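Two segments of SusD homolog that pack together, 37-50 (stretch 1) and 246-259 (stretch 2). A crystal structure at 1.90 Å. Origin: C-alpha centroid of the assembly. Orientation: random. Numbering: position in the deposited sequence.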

ATOM      1  N   PRO A  37       8.855  -3.218   4.906  1.00 19.65           N
ATOM      2  CA  PRO A  37      10.238  -3.357   5.415  1.00 20.40           C
ATOM      3  C   PRO A  37      10.361  -3.324   6.953  1.00 19.35           C
ATOM      4  O   PRO A  37       9.902  -2.405   7.639  1.00 20.46           O
ATOM      5  CB  PRO A  37      10.970  -2.185   4.795  1.00 20.63           C
ATOM      6  CG  PRO A  37       9.942  -1.374   4.112  1.00 22.39           C
ATOM      7  CD  PRO A  37       8.713  -2.120   3.932  1.00 19.09           C
ATOM      8  N   ALA A  38      11.038  -4.328   7.452  1.00 20.15           N
ATOM      9  CA  ALA A  38      11.256  -4.478   8.870  1.00 23.25           C
ATOM     10  C   ALA A  38      12.567  -3.853   9.350  1.00 20.74           C
ATOM     11  O   ALA A  38      12.827  -3.854  10.557  1.00 22.27           O
ATOM     12  CB  ALA A  38      11.222  -5.959   9.209  1.00 23.00           C
ATOM     13  N   GLN A  39      13.382  -3.335   8.420  1.00 20.22           N
ATOM     14  CA  GLN A  39      14.540  -2.527   8.754  1.00 22.66           C
ATOM     15  C   GLN A  39      14.154  -1.065   8.700  1.00 20.42           C
ATOM     16  O   GLN A  39      13.709  -0.598   7.644  1.00 20.20           O
ATOM     17  CB  GLN A  39      15.695  -2.754   7.768  1.00 25.83           C
ATOM     18  CG  GLN A  39      16.172  -4.186   7.616  1.00 34.44           C
ATOM     19  CD  GLN A  39      16.949  -4.411   6.305  1.00 43.28           C
ATOM     20  OE1 GLN A  39      18.149  -4.658   6.356  1.00 40.81           O
ATOM     21  NE2 GLN A  39      16.265  -4.300   5.119  1.00 26.94           N
ATOM     22  N   GLU A  40      14.405  -0.334   9.787  1.00 18.99           N
ATOM     23  CA  GLU A  40      13.961   1.047   9.891  1.00 19.22           C
ATOM     24  C   GLU A  40      14.624   1.914   8.821  1.00 21.01           C
ATOM     25  O   GLU A  40      14.033   2.894   8.344  1.00 19.53           O
ATOM     26  CB  GLU A  40      14.212   1.637  11.295  1.00 18.57           C
ATOM     27  CG  GLU A  40      15.651   1.764  11.761  1.00 18.94           C
ATOM     28  CD  GLU A  40      16.256   0.510  12.408  1.00 20.06           C
ATOM     29  OE1 GLU A  40      15.742  -0.623  12.267  1.00 22.98           O
ATOM     30  OE2 GLU A  40      17.314   0.660  13.029  1.00 20.96           O
ATOM     31  N   HIS A  41      15.842   1.583   8.435  1.00 22.04           N
ATOM     32  CA  HIS A  41      16.532   2.420   7.462  1.00 18.01           C
ATOM     33  C   HIS A  41      15.780   2.411   6.110  1.00 20.27           C
ATOM     34  O   HIS A  41      15.689   3.433   5.449  1.00 22.26           O
ATOM     35  CB  HIS A  41      17.974   1.989   7.259  1.00 19.97           C
ATOM     36  CG  HIS A  41      18.682   2.821   6.237  1.00 20.50           C
ATOM     37  ND1 HIS A  41      18.761   2.451   4.913  1.00 20.12           N
ATOM     38  CD2 HIS A  41      19.301   4.022   6.335  1.00 20.14           C
ATOM     39  CE1 HIS A  41      19.394   3.391   4.228  1.00 21.16           C
ATOM     40  NE2 HIS A  41      19.714   4.369   5.065  1.00 22.37           N
ATOM     41  N   LEU A  42      15.261   1.262   5.720  1.00 18.80           N
ATOM     42  CA  LEU A  42      14.471   1.107   4.499  1.00 19.65           C
ATOM     43  C   LEU A  42      13.032   1.631   4.697  1.00 18.67           C
ATOM     44  O   LEU A  42      12.527   2.393   3.883  1.00 19.02           O
ATOM     45  CB  LEU A  42      14.485  -0.347   4.043  1.00 19.67           C
ATOM     46  CG  LEU A  42      13.648  -0.735   2.827  1.00 27.14           C
ATOM     47  CD1 LEU A  42      13.777   0.232   1.663  1.00 28.24           C
ATOM     48  CD2 LEU A  42      14.062  -2.148   2.405  1.00 31.09           C
ATOM     49  N   TYR A  43      12.421   1.287   5.818  1.00 15.90           N
ATOM     50  CA  TYR A  43      11.081   1.755   6.168  1.00 16.14           C
ATOM     51  C   TYR A  43      10.940   3.292   6.005  1.00 18.34           C
ATOM     52  O   TYR A  43       9.942   3.785   5.463  1.00 14.87           O
ATOM     53  CB  TYR A  43      10.683   1.296   7.598  1.00 17.16           C
ATOM     54  CG  TYR A  43       9.236   1.567   7.905  1.00 18.16           C
ATOM     55  CD1 TYR A  43       8.827   2.828   8.306  1.00 16.37           C
ATOM     56  CD2 TYR A  43       8.254   0.555   7.800  1.00 18.90           C
ATOM     57  CE1 TYR A  43       7.491   3.097   8.594  1.00 18.28           C
ATOM     58  CE2 TYR A  43       6.902   0.843   8.028  1.00 17.69           C
ATOM     59  CZ  TYR A  43       6.529   2.112   8.419  1.00 20.00           C
ATOM     60  OH  TYR A  43       5.204   2.411   8.665  1.00 19.25           O
ATOM     61  N   GLN A  44      11.892   4.064   6.532  1.00 18.08           N
ATOM     62  CA  GLN A  44      11.710   5.534   6.566  1.00 17.57           C
ATOM     63  C   GLN A  44      11.475   6.108   5.163  1.00 19.13           C
ATOM     64  O   GLN A  44      10.652   6.979   4.979  1.00 21.34           O
ATOM     65  CB  GLN A  44      12.877   6.236   7.272  1.00 18.16           C
ATOM     66  CG  GLN A  44      14.195   6.168   6.523  1.00 19.81           C
ATOM     67  CD  GLN A  44      15.341   6.741   7.322  1.00 20.85           C
ATOM     68  OE1 GLN A  44      15.171   7.716   8.076  1.00 20.65           O
ATOM     69  NE2 GLN A  44      16.528   6.151   7.160  1.00 20.86           N
ATOM     70  N   PHE A  45      12.163   5.570   4.181  1.00 19.21           N
ATOM     71  CA  PHE A  45      12.041   6.041   2.806  1.00 17.82           C
ATOM     72  C   PHE A  45      10.798   5.480   2.136  1.00 18.67           C
ATOM     73  O   PHE A  45       9.998   6.226   1.579  1.00 20.74           O
ATOM     74  CB  PHE A  45      13.255   5.655   1.987  1.00 17.03           C
ATOM     75  CG  PHE A  45      14.545   6.268   2.478  1.00 17.78           C
ATOM     76  CD1 PHE A  45      14.743   7.638   2.381  1.00 21.23           C
ATOM     77  CD2 PHE A  45      15.517   5.497   3.029  1.00 19.33           C
ATOM     78  CE1 PHE A  45      15.895   8.214   2.856  1.00 22.33           C
ATOM     79  CE2 PHE A  45      16.710   6.058   3.483  1.00 23.14           C
ATOM     80  CZ  PHE A  45      16.895   7.417   3.385  1.00 20.74           C
HETATM   81  N   MSE A  46      10.655   4.165   2.150  1.00 20.71           N
HETATM   82  CA  MSE A  46       9.613   3.508   1.328  1.00 21.13           C
HETATM   83  C   MSE A  46       8.239   3.696   1.919  1.00 20.94           C
HETATM   84  O   MSE A  46       7.284   4.002   1.214  1.00 18.65           O
HETATM   85  CB  MSE A  46       9.962   2.031   1.202  1.00 20.75           C
HETATM   86  CG  MSE A  46       9.054   1.298   0.246  1.00 21.20           C
HETATM   87 SE   MSE A  46       9.851  -0.506   0.074  0.75 29.44          SE
HETATM   88  CE  MSE A  46       8.933  -0.895  -1.680  1.00 22.57           C
ATOM     89  N   GLU A  47       8.128   3.569   3.235  1.00 18.96           N
ATOM     90  CA  GLU A  47       6.836   3.627   3.894  1.00 18.13           C
ATOM     91  C   GLU A  47       6.476   4.976   4.512  1.00 20.40           C
ATOM     92  O   GLU A  47       5.348   5.440   4.367  1.00 18.25           O
ATOM     93  CB  GLU A  47       6.809   2.583   5.003  1.00 17.04           C
ATOM     94  CG  GLU A  47       6.906   1.181   4.484  1.00 20.10           C
ATOM     95  CD  GLU A  47       5.653   0.750   3.769  1.00 23.60           C
ATOM     96  OE1 GLU A  47       4.514   1.050   4.246  1.00 22.25           O
ATOM     97  OE2 GLU A  47       5.796   0.064   2.752  1.00 24.75           O
ATOM     98  N   ALA A  48       7.388   5.571   5.270  1.00 17.05           N
ATOM     99  CA  ALA A  48       7.054   6.774   6.019  1.00 16.52           C
ATOM    100  C   ALA A  48       7.009   8.003   5.086  1.00 19.00           C
ATOM    101  O   ALA A  48       6.009   8.701   4.992  1.00 18.95           O
ATOM    102  CB  ALA A  48       8.045   6.982   7.169  1.00 18.85           C
HETATM  103  N   MSE A  49       8.075   8.177   4.345  1.00 18.85           N
HETATM  104  CA  MSE A  49       8.180   9.300   3.387  1.00 17.27           C
HETATM  105  C   MSE A  49       7.361   9.052   2.138  1.00 18.98           C
HETATM  106  O   MSE A  49       6.539   9.894   1.755  1.00 22.90           O
HETATM  107  CB  MSE A  49       9.629   9.483   3.043  1.00 19.19           C
HETATM  108  CG  MSE A  49      10.459  10.046   4.165  1.00 20.15           C
HETATM  109 SE   MSE A  49      12.245  10.245   3.368  0.75 25.70          SE
HETATM  110  CE  MSE A  49      13.372  10.372   4.987  1.00 23.58           C
ATOM    111  N   CYS A  50       7.610   7.953   1.435  1.00 18.72           N
ATOM    112  CA  CYS A  50       6.933   7.741   0.124  1.00 21.44           C
ATOM    113  C   CYS A  50       5.420   7.347   0.241  1.00 20.93           C
ATOM    114  O   CYS A  50       4.535   8.164  -0.060  1.00 17.86           O
ATOM    115  CB  CYS A  50       7.731   6.729  -0.692  1.00 25.42           C
ATOM    116  SG  CYS A  50       7.017   6.379  -2.336  1.00 21.17           S
ATOM    117  N   ASN A 246       9.336  -4.362  16.528  1.00 21.03           N
ATOM    118  CA  ASN A 246       8.936  -3.590  15.373  1.00 20.80           C
ATOM    119  C   ASN A 246       9.790  -2.347  15.343  1.00 21.08           C
ATOM    120  O   ASN A 246       9.604  -1.432  16.155  1.00 20.89           O
ATOM    121  CB  ASN A 246       7.445  -3.259  15.457  1.00 21.86           C
ATOM    122  CG  ASN A 246       6.932  -2.542  14.245  1.00 21.14           C
ATOM    123  OD1 ASN A 246       7.574  -1.613  13.716  1.00 25.96           O
ATOM    124  ND2 ASN A 246       5.729  -2.949  13.789  1.00 24.89           N
ATOM    125  N   ARG A 247      10.764  -2.331  14.421  1.00 18.60           N
ATOM    126  CA  ARG A 247      11.727  -1.261  14.357  1.00 20.85           C
ATOM    127  C   ARG A 247      11.104  -0.025  13.708  1.00 18.87           C
ATOM    128  O   ARG A 247      11.583   1.080  13.902  1.00 19.93           O
ATOM    129  CB  ARG A 247      12.960  -1.703  13.553  1.00 22.64           C
ATOM    130  CG  ARG A 247      13.634  -2.944  14.084  1.00 25.65           C
ATOM    131  CD  ARG A 247      14.487  -2.611  15.267  1.00 31.69           C
ATOM    132  NE  ARG A 247      15.636  -1.811  14.883  1.00 28.45           N
ATOM    133  CZ  ARG A 247      16.484  -1.273  15.745  1.00 36.80           C
ATOM    134  NH1 ARG A 247      16.300  -1.435  17.044  1.00 35.63           N
ATOM    135  NH2 ARG A 247      17.517  -0.554  15.315  1.00 33.20           N
ATOM    136  N   SER A 248      10.032  -0.207  12.942  1.00 18.67           N
ATOM    137  CA  SER A 248       9.362   0.939  12.331  1.00 17.89           C
ATOM    138  C   SER A 248       8.804   1.879  13.402  1.00 19.45           C
ATOM    139  O   SER A 248       8.559   3.059  13.140  1.00 20.21           O
ATOM    140  CB  SER A 248       8.223   0.525  11.368  1.00 20.02           C
ATOM    141  OG  SER A 248       7.028   0.088  12.006  1.00 21.89           O
ATOM    142  N   ALA A 249       8.563   1.356  14.599  1.00 18.46           N
ATOM    143  CA  ALA A 249       8.110   2.201  15.699  1.00 19.19           C
ATOM    144  C   ALA A 249       9.121   3.286  16.018  1.00 20.21           C
ATOM    145  O   ALA A 249       8.732   4.355  16.499  1.00 19.98           O
ATOM    146  CB  ALA A 249       7.805   1.367  16.942  1.00 18.74           C
ATOM    147  N   LEU A 250      10.415   3.032  15.776  1.00 21.27           N
ATOM    148  CA  LEU A 250      11.435   4.055  15.995  1.00 22.47           C
ATOM    149  C   LEU A 250      11.088   5.349  15.238  1.00 21.40           C
ATOM    150  O   LEU A 250      11.224   6.442  15.797  1.00 20.18           O
ATOM    151  CB  LEU A 250      12.827   3.597  15.541  1.00 18.54           C
ATOM    152  CG  LEU A 250      13.398   2.469  16.387  1.00 21.72           C
ATOM    153  CD1 LEU A 250      14.601   1.862  15.664  1.00 22.74           C
ATOM    154  CD2 LEU A 250      13.756   2.938  17.794  1.00 22.27           C
ATOM    155  N   CYS A 251      10.675   5.212  13.979  1.00 19.85           N
ATOM    156  CA  CYS A 251      10.462   6.351  13.081  1.00 22.03           C
ATOM    157  C   CYS A 251       9.443   7.323  13.648  1.00 26.35           C
ATOM    158  O   CYS A 251       9.564   8.529  13.448  1.00 21.99           O
ATOM    159  CB  CYS A 251       9.987   5.898  11.689  1.00 24.20           C
ATOM    160  SG  CYS A 251      11.141   4.750  10.853  1.00 26.07           S
ATOM    161  N   PHE A 252       8.436   6.787  14.342  1.00 20.84           N
ATOM    162  CA  PHE A 252       7.297   7.564  14.776  1.00 21.69           C
ATOM    163  C   PHE A 252       7.402   7.931  16.244  1.00 21.41           C
ATOM    164  O   PHE A 252       7.120   9.048  16.623  1.00 22.74           O
ATOM    165  CB  PHE A 252       6.012   6.774  14.539  1.00 25.37           C
ATOM    166  CG  PHE A 252       5.729   6.511  13.088  1.00 21.88           C
ATOM    167  CD1 PHE A 252       5.054   7.440  12.321  1.00 22.83           C
ATOM    168  CD2 PHE A 252       6.147   5.327  12.500  1.00 25.17           C
ATOM    169  CE1 PHE A 252       4.805   7.223  10.983  1.00 21.74           C
ATOM    170  CE2 PHE A 252       5.874   5.072  11.168  1.00 26.94           C
ATOM    171  CZ  PHE A 252       5.217   6.026  10.399  1.00 25.03           C
ATOM    172  N   ASN A 253       7.795   6.976  17.068  1.00 21.23           N
ATOM    173  CA  ASN A 253       7.789   7.136  18.519  1.00 21.39           C
ATOM    174  C   ASN A 253       9.077   7.718  19.077  1.00 21.68           C
ATOM    175  O   ASN A 253       9.039   8.390  20.086  1.00 23.67           O
ATOM    176  CB  ASN A 253       7.508   5.791  19.204  1.00 20.42           C
ATOM    177  CG  ASN A 253       6.055   5.362  19.081  1.00 24.98           C
ATOM    178  OD1 ASN A 253       5.186   6.112  18.606  1.00 24.20           O
ATOM    179  ND2 ASN A 253       5.774   4.131  19.515  1.00 25.56           N
ATOM    180  N   ASP A 254      10.211   7.396  18.492  1.00 23.61           N
ATOM    181  CA  ASP A 254      11.519   7.687  19.122  1.00 24.03           C
ATOM    182  C   ASP A 254      12.243   8.729  18.345  1.00 23.20           C
ATOM    183  O   ASP A 254      12.615   9.728  18.904  1.00 23.62           O
ATOM    184  CB  ASP A 254      12.360   6.410  19.269  1.00 26.97           C
ATOM    185  CG  ASP A 254      11.609   5.347  20.113  1.00 33.02           C
ATOM    186  OD1 ASP A 254      11.179   5.680  21.239  1.00 37.45           O
ATOM    187  OD2 ASP A 254      11.300   4.269  19.595  1.00 36.80           O
ATOM    188  N   TRP A 255      12.411   8.514  17.050  1.00 20.52           N
ATOM    189  CA  TRP A 255      12.950   9.576  16.174  1.00 19.09           C
ATOM    190  C   TRP A 255      11.985  10.733  16.022  1.00 21.98           C
ATOM    191  O   TRP A 255      12.411  11.879  15.887  1.00 22.60           O
ATOM    192  CB  TRP A 255      13.223   9.050  14.789  1.00 19.93           C
ATOM    193  CG  TRP A 255      14.126   7.864  14.686  1.00 20.67           C
ATOM    194  CD1 TRP A 255      14.829   7.245  15.679  1.00 21.79           C
ATOM    195  CD2 TRP A 255      14.410   7.151  13.485  1.00 24.43           C
ATOM    196  NE1 TRP A 255      15.517   6.164  15.168  1.00 23.31           N
ATOM    197  CE2 TRP A 255      15.294   6.109  13.814  1.00 22.55           C
ATOM    198  CE3 TRP A 255      14.002   7.301  12.155  1.00 19.44           C
ATOM    199  CZ2 TRP A 255      15.780   5.234  12.861  1.00 24.12           C
ATOM    200  CZ3 TRP A 255      14.483   6.423  11.213  1.00 23.97           C
ATOM    201  CH2 TRP A 255      15.336   5.385  11.573  1.00 24.99           C
ATOM    202  N   LYS A 256      10.698  10.423  16.022  1.00 21.27           N
ATOM    203  CA  LYS A 256       9.631  11.413  15.884  1.00 25.24           C
ATOM    204  C   LYS A 256       9.764  12.238  14.581  1.00 24.75           C
ATOM    205  O   LYS A 256       9.559  13.450  14.599  1.00 23.64           O
ATOM    206  CB  LYS A 256       9.585  12.327  17.130  1.00 25.77           C
ATOM    207  CG  LYS A 256       9.547  11.526  18.445  1.00 28.30           C
ATOM    208  CD  LYS A 256       9.429  12.434  19.657  1.00 30.44           C
ATOM    209  CE  LYS A 256       9.832  11.684  20.902  1.00 39.30           C
ATOM    210  NZ  LYS A 256       9.429  12.425  22.129  1.00 46.79           N
ATOM    211  N   ASP A 257      10.108  11.556  13.482  1.00 21.08           N
ATOM    212  CA  ASP A 257      10.309  12.160  12.188  1.00 20.19           C
ATOM    213  C   ASP A 257       9.000  12.320  11.377  1.00 18.80           C
ATOM    214  O   ASP A 257       8.998  12.959  10.346  1.00 20.48           O
ATOM    215  CB  ASP A 257      11.288  11.342  11.350  1.00 22.44           C
ATOM    216  CG  ASP A 257      12.743  11.560  11.717  1.00 24.80           C
ATOM    217  OD1 ASP A 257      13.054  12.418  12.567  1.00 21.99           O
ATOM    218  OD2 ASP A 257      13.578  10.839  11.134  1.00 21.94           O
ATOM    219  N   TYR A 258       7.907  11.714  11.817  1.00 19.28           N
ATOM    220  CA  TYR A 258       6.634  11.739  11.087  1.00 17.30           C
ATOM    221  C   TYR A 258       5.461  11.950  12.021  1.00 18.88           C
ATOM    222  O   TYR A 258       5.433  11.428  13.155  1.00 20.09           O
ATOM    223  CB  TYR A 258       6.406  10.434  10.272  1.00 19.50           C
ATOM    224  CG  TYR A 258       7.610  10.135   9.439  1.00 21.28           C
ATOM    225  CD1 TYR A 258       7.804  10.771   8.228  1.00 20.78           C
ATOM    226  CD2 TYR A 258       8.670   9.359   9.958  1.00 20.66           C
ATOM    227  CE1 TYR A 258       8.989  10.581   7.502  1.00 21.45           C
ATOM    228  CE2 TYR A 258       9.853   9.192   9.229  1.00 18.49           C
ATOM    229  CZ  TYR A 258       9.988   9.811   8.022  1.00 18.58           C
ATOM    230  OH  TYR A 258      11.160   9.681   7.344  1.00 18.44           O
ATOM    231  N   ARG A 259       4.456  12.671  11.526  1.00 17.47           N
ATOM    232  CA  ARG A 259       3.184  12.746  12.212  1.00 19.05           C
ATOM    233  C   ARG A 259       2.080  12.522  11.189  1.00 20.30           C
ATOM    234  O   ARG A 259       2.303  12.495   9.984  1.00 23.57           O
ATOM    235  CB  ARG A 259       3.009  14.084  12.958  1.00 19.39           C
ATOM    236  CG  ARG A 259       3.937  14.323  14.144  1.00 20.16           C
ATOM    237  CD  ARG A 259       3.522  13.385  15.236  1.00 21.64           C
ATOM    238  NE  ARG A 259       4.314  13.350  16.473  1.00 23.27           N
ATOM    239  CZ  ARG A 259       5.166  12.381  16.820  1.00 24.50           C
ATOM    240  NH1 ARG A 259       5.519  11.414  15.977  1.00 23.06           N
ATOM    241  NH2 ARG A 259       5.685  12.394  18.032  1.00 27.45           N
TER
HETATM  242  O   HOH W   1      11.016  -4.453  12.453  1.00 21.77           O
HETATM  243  O   HOH W   2       4.558  -0.090  10.821  1.00 19.58           O
HETATM  244  O   HOH W   3      13.212   9.166   8.990  1.00 21.64           O

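Helix 40-50 crosses the short helix around 248-254 with 68° between their N-to-C directions, and the axes come no closer than 9.0 Å. The backbones lie nearest at E40 and S248, whose CA atoms are 5.2 Å apart; the spacing widens to 6.7 Å between the CA atoms of Q44 and C251 and to 7.1 Å between those of A48 and Y258. Together the stretches bury 627 Å², and small side chains set against the faces of aromatic rings give two close fits.

Two such fits have nearly the same geometry. CB of S248 sits 3.5 Å from the centroid of the Y43 ring, 7° off its normal, so a small bump rests squarely on a ring face. The roles then swap between stretches: CB of A48 lies 3.5 Å from the centroid of the Y258 ring, 10° off the normal. Both are CH-pi contacts, a C-H group lying over the pi cloud; for the A48 methyl the gain is largely dispersion. Between them, Y43 CE1 meets F252 CE2 at 3.6 Å, approaching the edge of the F252 ring, while C251 SG packs obliquely at 3.9 Å from Y43 CD1. Selenomethionine M49 closes the far end, its CG 3.3 Å from Y258 OH, near the plane of that ring.

At the other end, charge supplements shape. The carboxylate of E40 meets R247 at the guanidinium edge in a two-pronged salt bridge: NE donates to OE1 at 2.9 Å and NH2 to OE2 at 2.6 Å. The bent E40 side chain (chi1 p, chi2 m) also brings its CG to 3.6 Å from W255 CH2, combining apolar packing with ion pairing.

Water bridges remaining polar gaps. Water 1 donates to A38 O (2.7 Å) and accepts from R247 N (2.9 Å); water 3 donates to Q44 OE1 (2.6 Å) and D257 OD2 (2.7 Å) and accepts from Y258 OH (2.7 Å).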